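Local structure of uncharacterized protein (Aeromonas hydrophila J-1, 6R1J) at residues I10-Q21 against Q34-L45; K220-D231 against A253-D264. The protein probably serves as one component of a three-part alpha-helical pore-forming toxin that acts on membranes, the copy here being a soluble mutant form. The protein carries 3 engineered substitutions. All coordinates share one frame; numbering follows the deposited sequence. Where two conformers were deposited one is given.

Interaction 1 (I10-Q21 against Q34-L45); sequences IANMQQAEATIQ and QQNVGEVVAALL. With NA (sodium ion), chain D.
Leu45 and Met13 meet where helix 5-21 packs against helix 28-70 as an antiparallel helical hairpin, the two segments crossing at -146° with their axes 9.7 Å apart. Apolar contacts run along the whole interface. At this end the branched tip of Leu45 straddles the turn of Ile10 and Met13, and the flexible thioether of Met13, bent at its last torsion (chi3 80°), brings CE to 3.8 Å from Val40 CG1. Met13 also touches Phe207 and Phe211 of helix 163-236. Further along, Ile20 CG2 meets Val37 CG2, and the aliphatic part of Glu17 lies across Val41, with Glu17 CG 3.4 Å from Val41 CG2.

Polar bonds are added at the far end, where glutamine suits its place by its long stem and an NH2 group whose two hydrogens let each NE2 serve two acceptors. Gln34 NE2 gives a nearly straight bond (3.0 Å, 171°) to Ile20 O, and also reaches Phe23 O. In return, Gln21 NE2 donates to Gln34 O at 2.8 Å, and the amide N of Gly38 reaches that oxygen from the opposite face. From above the carboxylate plane, Gln21 NE2 also meets Glu17 OE2, which binds a sodium ion at 2.4 Å.

Interaction 2 (K220-D231 against A253-D264); sequences KVGNTISLLGGD and AALTEVRTLQVD. With NA (sodium ion), chain C.
Lys220 and Asp264 face each other at one end of an antiparallel helix pair, 220-231 against 253-264, whose axes come within 8.6 Å at a crossing angle of -162°, and the CA atoms of Leu228 and Ala254 are 5.2 Å apart, a closeness that the small Ala254 permits. Lys220 reaches along its extended chain and turns at the last torsion, which carries NZ to 2.7 Å from Asp264 OD2 on the syn side of the carboxylate in a salt bridge. The same oxygen binds a sodium ion at 2.4 Å, so it is shared by two cations, which would probably favour the ionised carboxylate. Thr224 OG1 is the second protein ligand of the sodium ion, 2.8 Å from the metal. This hydroxyl also donates to Lys220 O, from above the carbonyl plane.

Threonine suits this position because its two branches do different work. OG1 lies beside the backbone N (chi1 -58°) and faces the metal, while the side chain as a whole sits in a hole formed by Glu257, Thr260, Leu261 and Asp264, with CG2 3.2 Å from Glu257 O. Glu257 answers as a knob among Thr224, Leu227, Leu228 and Asp231. Its carboxylate lies against Leu227, and Glu257 OE2 and Asp231 OD2, 4.4 Å apart, both form salt bridges with Lys152 of a second subunit, which probably offsets the repulsion between them.

Apolar contacts fill the inner side. Leu228 CD1 lies 3.7 Å from Ala254 CB and also touches Val258, while Leu261 CD2 packs against Val221 and Ile225; Phe58 and Leu62 of helix 28-70 back Leu228. Reciprocal knobs-into-holes packing of this kind is the mark of a coiled-coil-like helical bundle, here with a sodium site bridging the two helices.

In the fold
Both contacts join antiparallel helices of one elongated all-helical chain, their centres about 29 Å apart and nearest atoms about 10 Å apart. Helices 28-70 and 163-236 each form half of one contact and lie against the other. Interaction 1, partly buried and closer to the centre of the chain, adds amide-to-backbone bonds to its apolar packing; interaction 2 is more buried, with closer helices, interlocking side chains and a salt bridge. The sodium ions differ too: Glu17 of one helix and waters bind that of interaction 1, whereas Thr224 and Asp264 bridge both helices in interaction 2. A second subunit reaches Asn12, Gln15 and Thr19 of interaction 1, largely through polar groups including its Arg196, and supplies a lysine to the acidic pair of interaction 2.

Interaction 1 (I10-Q21 against Q34-L45)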
loop_
_atom_site.group_PDB
_atom_site.type_symbol
_atom_site.label_atom_id
_atom_site.label_comp_id
_atom_site.label_asym_id
_atom_site.label_seq_id
_atom_site.Cartn_x
_atom_site.Cartn_y
_atom_site.Cartn_z
ATOM N N ILE A 10 22.893 -5.178 6.113
ATOM C CA ILE A 10 23.893 -4.354 5.399
ATOM C C ILE A 10 23.668 -4.456 3.897
ATOM O O ILE A 10 23.549 -3.401 3.263
ATOM C CB ILE A 10 25.312 -4.708 5.849
ATOM C CG1 ILE A 10 25.556 -4.200 7.264
ATOM C CG2 ILE A 10 26.314 -4.156 4.869
ATOM C CD1 ILE A 10 26.831 -4.714 7.898
ATOM N N ALA A 11 23.554 -5.665 3.345
ATOM C CA ALA A 11 23.411 -5.880 1.895
ATOM C C ALA A 11 22.124 -5.212 1.398
ATOM O O ALA A 11 22.165 -4.519 0.356
ATOM C CB ALA A 11 23.438 -7.359 1.591
ATOM N N ASN A 12 21.032 -5.395 2.127
ATOM C CA ASN A 12 19.701 -4.849 1.780
ATOM C C ASN A 12 19.753 -3.317 1.830
ATOM O O ASN A 12 19.180 -2.690 0.937
ATOM C CB ASN A 12 18.617 -5.434 2.682
ATOM C CG ASN A 12 18.426 -6.921 2.447
ATOM O OD1 ASN A 12 18.686 -7.384 1.349
ATOM N ND2 ASN A 12 18.001 -7.655 3.463
ATOM N N MET A 13 20.377 -2.759 2.851
ATOM C CA MET A 13 20.555 -1.293 2.990
ATOM C C MET A 13 21.371 -0.758 1.808
ATOM O O MET A 13 20.967 0.267 1.268
ATOM C CB MET A 13 21.230 -0.949 4.303
ATOM C CG MET A 13 20.289 -1.078 5.478
ATOM S SD MET A 13 21.127 -0.936 7.071
ATOM C CE MET A 13 21.297 0.836 7.201
ATOM N N GLN A 14 22.409 -1.469 1.362
ATOM C CA GLN A 14 23.239 -1.050 0.189
ATOM C C GLN A 14 22.377 -0.999 -1.081
ATOM O O GLN A 14 22.460 -0.005 -1.848
ATOM C CB GLN A 14 24.494 -1.930 0.065
ATOM C CG GLN A 14 25.513 -1.669 1.171
ATOM C CD GLN A 14 26.511 -2.791 1.357
ATOM O OE1 GLN A 14 26.249 -3.914 0.975
ATOM N NE2 GLN A 14 27.624 -2.508 2.020
ATOM N N GLN A 15 21.516 -1.984 -1.294
ATOM C CA GLN A 15 20.593 -1.974 -2.449
ATOM C C GLN A 15 19.595 -0.824 -2.307
ATOM O O GLN A 15 19.351 -0.129 -3.298
ATOM C CB GLN A 15 19.795 -3.268 -2.525
ATOM C CG GLN A 15 18.619 -3.210 -3.493
ATOM C CD GLN A 15 19.026 -3.083 -4.949
ATOM O OE1 GLN A 15 18.970 -4.073 -5.693
ATOM N NE2 GLN A 15 19.437 -1.882 -5.373
ATOM N N ALA A 16 18.983 -0.641 -1.143
ATOM C CA ALA A 16 17.938 0.400 -1.016
ATOM C C ALA A 16 18.587 1.762 -1.324
ATOM O O ALA A 16 17.956 2.572 -2.037
ATOM C CB ALA A 16 17.290 0.383 0.337
ATOM N N GLU A 17 19.801 1.962 -0.820
ATOM C CA GLU A 17 20.572 3.217 -0.968
ATOM C C GLU A 17 20.781 3.513 -2.456
ATOM O O GLU A 17 20.571 4.666 -2.829
ATOM C CB GLU A 17 21.881 3.146 -0.186
ATOM C CG GLU A 17 22.611 4.490 -0.076
ATOM C CD GLU A 17 23.606 4.803 -1.175
ATOM O OE1 GLU A 17 23.905 3.877 -1.976
ATOM O OE2 GLU A 17 24.073 5.992 -1.246
ATOM N N ALA A 18 21.175 2.541 -3.277
ATOM C CA ALA A 18 21.394 2.770 -4.721
ATOM C C ALA A 18 20.071 3.217 -5.360
ATOM O O ALA A 18 20.039 4.138 -6.176
ATOM C CB ALA A 18 21.881 1.507 -5.373
ATOM N N THR A 19 18.973 2.562 -4.991
ATOM C CA THR A 19 17.649 2.916 -5.522
ATOM C C THR A 19 17.254 4.322 -5.026
ATOM O O THR A 19 16.712 5.102 -5.849
ATOM C CB THR A 19 16.641 1.816 -5.198
ATOM O OG1 THR A 19 17.160 0.637 -5.806
ATOM C CG2 THR A 19 15.285 2.111 -5.786
ATOM N N ILE A 20 17.514 4.627 -3.762
ATOM C CA ILE A 20 17.191 5.957 -3.185
ATOM C C ILE A 20 17.962 7.043 -3.943
ATOM O O ILE A 20 17.362 8.096 -4.212
ATOM C CB ILE A 20 17.460 5.971 -1.682
ATOM C CG1 ILE A 20 16.402 5.143 -0.940
ATOM C CG2 ILE A 20 17.505 7.402 -1.183
ATOM C CD1 ILE A 20 16.692 4.911 0.509
ATOM N N GLN A 21 19.195 6.776 -4.370
ATOM C CA GLN A 21 19.990 7.824 -5.066
ATOM C C GLN A 21 19.464 8.059 -6.491
ATOM O O GLN A 21 19.768 9.119 -7.014
ATOM C CB GLN A 21 21.479 7.492 -5.111
ATOM C CG GLN A 21 22.102 7.339 -3.736
ATOM C CD GLN A 21 22.005 8.540 -2.828
ATOM O OE1 GLN A 21 21.594 9.631 -3.232
ATOM N NE2 GLN A 21 22.342 8.333 -1.560
ATOM N N GLN A 34 18.646 11.201 1.135
ATOM C CA GLN A 34 19.647 10.776 0.111
ATOM C C GLN A 34 21.048 11.007 0.681
ATOM O O GLN A 34 21.936 10.111 0.547
ATOM C CB GLN A 34 19.484 11.533 -1.212
ATOM C CG GLN A 34 18.264 11.097 -2.031
ATOM C CD GLN A 34 18.167 11.770 -3.380
ATOM O OE1 GLN A 34 18.449 12.955 -3.486
ATOM N NE2 GLN A 34 17.783 11.039 -4.425
ATOM N N GLN A 35 21.264 12.151 1.314
ATOM C CA GLN A 35 22.608 12.475 1.859
ATOM C C GLN A 35 22.891 11.553 3.055
ATOM O O GLN A 35 24.002 11.088 3.178
ATOM C CB GLN A 35 22.674 13.948 2.244
ATOM C CG GLN A 35 22.664 14.844 1.012
ATOM C CD GLN A 35 23.961 14.701 0.256
ATOM O OE1 GLN A 35 25.045 14.788 0.845
ATOM N NE2 GLN A 35 23.837 14.453 -1.037
ATOM N N ASN A 36 21.935 11.425 3.963
ATOM C CA ASN A 36 22.023 10.570 5.171
ATOM C C ASN A 36 22.365 9.130 4.754
ATOM O O ASN A 36 23.352 8.606 5.252
ATOM C CB ASN A 36 20.707 10.651 5.943
ATOM C CG ASN A 36 20.707 9.917 7.259
ATOM O OD1 ASN A 36 21.647 9.186 7.560
ATOM N ND2 ASN A 36 19.694 10.185 8.073
ATOM N N VAL A 37 21.579 8.513 3.871
ATOM C CA VAL A 37 21.811 7.085 3.506
ATOM C C VAL A 37 23.159 6.955 2.802
ATOM O O VAL A 37 23.814 5.914 2.961
ATOM C CB VAL A 37 20.678 6.462 2.684
ATOM C CG1 VAL A 37 19.400 6.475 3.497
ATOM C CG2 VAL A 37 20.482 7.048 1.312
ATOM N N GLY A 38 23.540 7.928 1.987
ATOM C CA GLY A 38 24.876 7.911 1.374
ATOM C C GLY A 38 25.963 7.805 2.429
ATOM O O GLY A 38 26.887 6.979 2.235
ATOM N N GLU A 39 25.866 8.612 3.488
ATOM C CA GLU A 39 26.835 8.642 4.615
ATOM C C GLU A 39 26.748 7.329 5.407
ATOM O O GLU A 39 27.758 6.898 5.940
ATOM C CB GLU A 39 26.551 9.794 5.579
ATOM C CG GLU A 39 26.782 11.183 5.003
ATOM C CD GLU A 39 26.079 12.300 5.775
ATOM O OE1 GLU A 39 25.309 12.006 6.741
ATOM O OE2 GLU A 39 26.284 13.484 5.414
ATOM N N VAL A 40 25.559 6.753 5.564
ATOM C CA VAL A 40 25.400 5.463 6.302
ATOM C C VAL A 40 26.152 4.376 5.540
ATOM O O VAL A 40 26.882 3.632 6.177
ATOM C CB VAL A 40 23.919 5.093 6.500
ATOM C CG1 VAL A 40 23.743 3.680 6.994
ATOM C CG2 VAL A 40 23.284 6.031 7.492
ATOM N N VAL A 41 25.977 4.308 4.230
ATOM C CA VAL A 41 26.592 3.254 3.381
ATOM C C VAL A 41 28.110 3.473 3.318
ATOM O O VAL A 41 28.845 2.468 3.469
ATOM C CB VAL A 41 25.930 3.200 1.999
ATOM C CG1 VAL A 41 26.748 2.383 1.013
ATOM C CG2 VAL A 41 24.505 2.676 2.133
ATOM N N ALA A 42 28.560 4.727 3.184
ATOM C CA ALA A 42 29.996 5.087 3.062
ATOM C C ALA A 42 30.748 4.911 4.388
ATOM O O ALA A 42 31.807 4.319 4.370
ATOM C CB ALA A 42 30.152 6.517 2.595
ATOM N N ALA A 43 30.244 5.458 5.488
ATOM C CA ALA A 43 30.983 5.581 6.760
ATOM C C ALA A 43 30.473 4.610 7.845
ATOM O O ALA A 43 31.308 3.929 8.441
ATOM C CB ALA A 43 30.904 7.020 7.207
ATOM N N LEU A 44 29.159 4.459 8.056
ATOM C CA LEU A 44 28.674 3.718 9.250
ATOM C C LEU A 44 28.674 2.196 8.985
ATOM O O LEU A 44 29.138 1.473 9.894
ATOM C CB LEU A 44 27.305 4.253 9.677
ATOM C CG LEU A 44 26.593 3.476 10.793
ATOM C CD1 LEU A 44 27.334 3.571 12.110
ATOM C CD2 LEU A 44 25.153 3.967 10.958
ATOM N N LEU A 45 28.293 1.709 7.804
ATOM C CA LEU A 45 28.218 0.234 7.607
ATOM C C LEU A 45 29.620 -0.380 7.704
ATOM O O LEU A 45 29.742 -1.447 8.283
ATOM C CB LEU A 45 27.445 -0.125 6.348
ATOM C CG LEU A 45 25.987 0.340 6.346
ATOM C CD1 LEU A 45 25.270 -0.180 5.129
ATOM C CD2 LEU A 45 25.252 -0.047 7.622
HETATM NA NA NA D . 26.063 6.513 -2.507
HETATM O O HOH W 1 28.793 0.121 2.865
HETATM O O HOH W 2 25.162 4.394 -4.356
HETATM O O HOH W 3 27.772 6.520 -0.093
#

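Interaction 2 (K220-D231 against A253-D264)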
loop_
_atom_site.group_PDB
_atom_site.type_symbol
_atom_site.label_atom_id
_atom_site.label_comp_id
_atom_site.label_asym_id
_atom_site.label_seq_id
_atom_site.Cartn_x
_atom_site.Cartn_y
_atom_site.Cartn_z
ATOM N N LYS A 220 21.069 -6.000 20.667
ATOM C CA LYS A 220 21.061 -7.364 21.293
ATOM C C LYS A 220 22.501 -7.706 21.674
ATOM O O LYS A 220 22.732 -8.097 22.802
ATOM C CB LYS A 220 20.401 -8.371 20.342
ATOM C CG LYS A 220 20.192 -9.745 20.969
ATOM C CD LYS A 220 19.437 -10.743 20.116
ATOM C CE LYS A 220 19.030 -11.966 20.941
ATOM N NZ LYS A 220 20.177 -12.552 21.698
ATOM N N VAL A 221 23.465 -7.390 20.812
ATOM C CA VAL A 221 24.904 -7.658 21.076
ATOM C C VAL A 221 25.342 -6.902 22.340
ATOM O O VAL A 221 26.007 -7.506 23.204
ATOM C CB VAL A 221 25.746 -7.363 19.829
ATOM C CG1 VAL A 221 27.199 -7.143 20.158
ATOM C CG2 VAL A 221 25.567 -8.457 18.776
ATOM N N GLY A 222 25.045 -5.606 22.437
ATOM C CA GLY A 222 25.289 -4.815 23.655
ATOM C C GLY A 222 24.636 -5.415 24.890
ATOM O O GLY A 222 25.309 -5.482 25.930
ATOM N N ASN A 223 23.393 -5.878 24.806
ATOM C CA ASN A 223 22.683 -6.477 25.969
ATOM C C ASN A 223 23.455 -7.738 26.423
ATOM O O ASN A 223 23.677 -7.920 27.638
ATOM C CB ASN A 223 21.211 -6.793 25.663
ATOM C CG ASN A 223 20.348 -5.574 25.371
ATOM O OD1 ASN A 223 20.669 -4.457 25.781
ATOM N ND2 ASN A 223 19.253 -5.770 24.652
ATOM N N THR A 224 23.826 -8.610 25.493
ATOM C CA THR A 224 24.594 -9.845 25.842
ATOM C C THR A 224 25.929 -9.453 26.480
ATOM O O THR A 224 26.331 -10.105 27.424
ATOM C CB THR A 224 24.867 -10.697 24.613
ATOM O OG1 THR A 224 23.565 -10.979 24.096
ATOM C CG2 THR A 224 25.678 -11.955 24.888
ATOM N N ILE A 225 26.629 -8.454 25.949
ATOM C CA ILE A 225 27.913 -8.013 26.546
ATOM C C ILE A 225 27.622 -7.578 27.970
ATOM O O ILE A 225 28.427 -7.934 28.850
ATOM C CB ILE A 225 28.623 -6.918 25.749
ATOM C CG1 ILE A 225 29.139 -7.421 24.412
ATOM C CG2 ILE A 225 29.777 -6.335 26.543
ATOM C CD1 ILE A 225 29.568 -6.323 23.489
ATOM N N SER A 226 26.481 -6.917 28.223
ATOM C CA SER A 226 26.153 -6.448 29.591
ATOM C C SER A 226 25.866 -7.651 30.507
ATOM O O SER A 226 26.273 -7.664 31.683
ATOM C CB SER A 226 25.008 -5.427 29.584
ATOM O OG SER A 226 24.764 -5.023 30.910
ATOM N N LEU A 227 25.126 -8.639 30.050
ATOM C CA LEU A 227 24.865 -9.843 30.873
ATOM C C LEU A 227 26.208 -10.552 31.150
ATOM O O LEU A 227 26.431 -10.984 32.292
ATOM C CB LEU A 227 23.886 -10.756 30.135
ATOM C CG LEU A 227 22.472 -10.233 29.881
ATOM C CD1 LEU A 227 21.694 -11.235 29.022
ATOM C CD2 LEU A 227 21.751 -9.966 31.190
ATOM N N LEU A 228 27.104 -10.601 30.157
ATOM C CA LEU A 228 28.446 -11.230 30.287
ATOM C C LEU A 228 29.222 -10.515 31.398
ATOM O O LEU A 228 29.764 -11.213 32.285
ATOM C CB LEU A 228 29.179 -11.138 28.954
ATOM C CG LEU A 228 30.653 -11.553 28.969
ATOM C CD1 LEU A 228 30.807 -13.009 29.391
ATOM C CD2 LEU A 228 31.258 -11.357 27.604
ATOM N N GLY A 229 29.224 -9.170 31.381
ATOM C CA GLY A 229 29.830 -8.317 32.411
ATOM C C GLY A 229 29.349 -8.663 33.802
ATOM O O GLY A 229 30.183 -8.709 34.734
ATOM N N GLY A 230 28.051 -8.901 33.956
ATOM C CA GLY A 230 27.415 -9.201 35.248
ATOM C C GLY A 230 27.856 -10.559 35.776
ATOM O O GLY A 230 28.122 -10.709 36.994
ATOM N N ASP A 231 27.920 -11.563 34.898
ATOM C CA ASP A 231 28.440 -12.900 35.278
ATOM C C ASP A 231 29.884 -12.746 35.773
ATOM O O ASP A 231 30.187 -13.237 36.865
ATOM C CB ASP A 231 28.313 -13.864 34.096
ATOM C CG ASP A 231 26.883 -14.288 33.831
ATOM O OD1 ASP A 231 26.118 -14.337 34.806
ATOM O OD2 ASP A 231 26.569 -14.654 32.669
ATOM N N ALA A 253 27.956 -19.544 33.271
ATOM C CA ALA A 253 26.978 -18.529 32.823
ATOM C C ALA A 253 27.658 -17.607 31.826
ATOM O O ALA A 253 27.060 -17.376 30.733
ATOM C CB ALA A 253 26.391 -17.759 34.011
ATOM N N ALA A 254 28.857 -17.092 32.135
ATOM C CA ALA A 254 29.594 -16.195 31.218
ATOM C C ALA A 254 29.825 -16.904 29.873
ATOM O O ALA A 254 29.748 -16.259 28.789
ATOM C CB ALA A 254 30.899 -15.806 31.785
ATOM N N LEU A 255 30.149 -18.202 29.905
ATOM C CA LEU A 255 30.469 -18.907 28.644
ATOM C C LEU A 255 29.201 -18.978 27.774
ATOM O O LEU A 255 29.345 -18.835 26.559
ATOM C CB LEU A 255 31.080 -20.281 28.958
ATOM C CG LEU A 255 31.454 -21.122 27.733
ATOM C CD1 LEU A 255 32.497 -20.411 26.875
ATOM C CD2 LEU A 255 31.953 -22.497 28.189
ATOM N N THR A 256 28.011 -19.170 28.335
ATOM C CA THR A 256 26.744 -19.140 27.548
ATOM C C THR A 256 26.604 -17.781 26.850
ATOM O O THR A 256 26.157 -17.752 25.670
ATOM C CB THR A 256 25.471 -19.463 28.352
ATOM O OG1 THR A 256 25.118 -18.397 29.238
ATOM C CG2 THR A 256 25.564 -20.770 29.117
ATOM N N GLU A 257 26.999 -16.686 27.503
ATOM C CA GLU A 257 26.814 -15.321 26.928
ATOM C C GLU A 257 27.833 -15.155 25.812
ATOM O O GLU A 257 27.462 -14.627 24.747
ATOM C CB GLU A 257 26.905 -14.229 28.011
ATOM C CG GLU A 257 25.876 -14.394 29.130
ATOM C CD GLU A 257 24.417 -14.274 28.702
ATOM O OE1 GLU A 257 24.162 -13.901 27.552
ATOM O OE2 GLU A 257 23.533 -14.602 29.500
ATOM N N VAL A 258 29.082 -15.596 26.032
ATOM C CA VAL A 258 30.135 -15.526 24.985
ATOM C C VAL A 258 29.642 -16.258 23.743
ATOM O O VAL A 258 29.819 -15.734 22.656
ATOM C CB VAL A 258 31.479 -16.109 25.443
ATOM C CG1 VAL A 258 32.443 -16.264 24.276
ATOM C CG2 VAL A 258 32.085 -15.248 26.521
ATOM N N ARG A 259 29.070 -17.448 23.904
ATOM C CA ARG A 259 28.574 -18.242 22.743
ATOM C C ARG A 259 27.362 -17.540 22.123
ATOM O O ARG A 259 27.169 -17.632 20.909
ATOM C CB ARG A 259 28.272 -19.670 23.202
ATOM C CG ARG A 259 29.584 -20.386 23.481
ATOM C CD ARG A 259 29.494 -21.848 23.813
ATOM N NE ARG A 259 30.876 -22.338 23.814
ATOM C CZ ARG A 259 31.278 -23.349 24.544
ATOM N NH1 ARG A 259 30.403 -23.921 25.334
ATOM N NH2 ARG A 259 32.537 -23.751 24.521
ATOM N N THR A 260 26.525 -16.896 22.927
ATOM C CA THR A 260 25.419 -16.073 22.383
ATOM C C THR A 260 26.012 -15.015 21.457
ATOM O O THR A 260 25.499 -14.836 20.364
ATOM C CB THR A 260 24.501 -15.560 23.490
ATOM O OG1 THR A 260 24.040 -16.731 24.160
ATOM C CG2 THR A 260 23.310 -14.778 22.955
ATOM N N LEU A 261 27.052 -14.291 21.851
ATOM C CA LEU A 261 27.628 -13.246 20.961
ATOM C C LEU A 261 28.036 -13.838 19.612
ATOM O O LEU A 261 27.871 -13.174 18.550
ATOM C CB LEU A 261 28.894 -12.691 21.600
ATOM C CG LEU A 261 28.735 -11.749 22.760
ATOM C CD1 LEU A 261 30.106 -11.435 23.329
ATOM C CD2 LEU A 261 28.002 -10.474 22.344
ATOM N N GLN A 262 28.667 -15.011 19.655
ATOM C CA GLN A 262 29.222 -15.647 18.427
ATOM C C GLN A 262 28.063 -15.966 17.505
ATOM O O GLN A 262 28.230 -15.846 16.301
ATOM C CB GLN A 262 30.038 -16.903 18.744
ATOM C CG GLN A 262 31.202 -16.587 19.647
ATOM C CD GLN A 262 31.931 -17.829 20.115
ATOM O OE1 GLN A 262 31.347 -18.768 20.665
ATOM N NE2 GLN A 262 33.231 -17.823 19.893
ATOM N N VAL A 263 26.927 -16.350 18.064
ATOM C CA VAL A 263 25.756 -16.658 17.213
ATOM C C VAL A 263 25.219 -15.337 16.664
ATOM O O VAL A 263 25.021 -15.249 15.477
ATOM C CB VAL A 263 24.676 -17.437 17.982
ATOM C CG1 VAL A 263 23.396 -17.525 17.181
ATOM C CG2 VAL A 263 25.143 -18.830 18.367
ATOM N N ASP A 264 25.001 -14.348 17.530
ATOM C CA ASP A 264 24.329 -13.078 17.164
ATOM C C ASP A 264 25.172 -12.241 16.195
ATOM O O ASP A 264 24.581 -11.612 15.295
ATOM C CB ASP A 264 23.932 -12.324 18.435
ATOM C CG ASP A 264 22.772 -13.012 19.154
ATOM O OD1 ASP A 264 22.189 -13.989 18.598
ATOM O OD2 ASP A 264 22.436 -12.583 20.259
HETATM NA NA NA C . 24.142 -11.337 21.338
#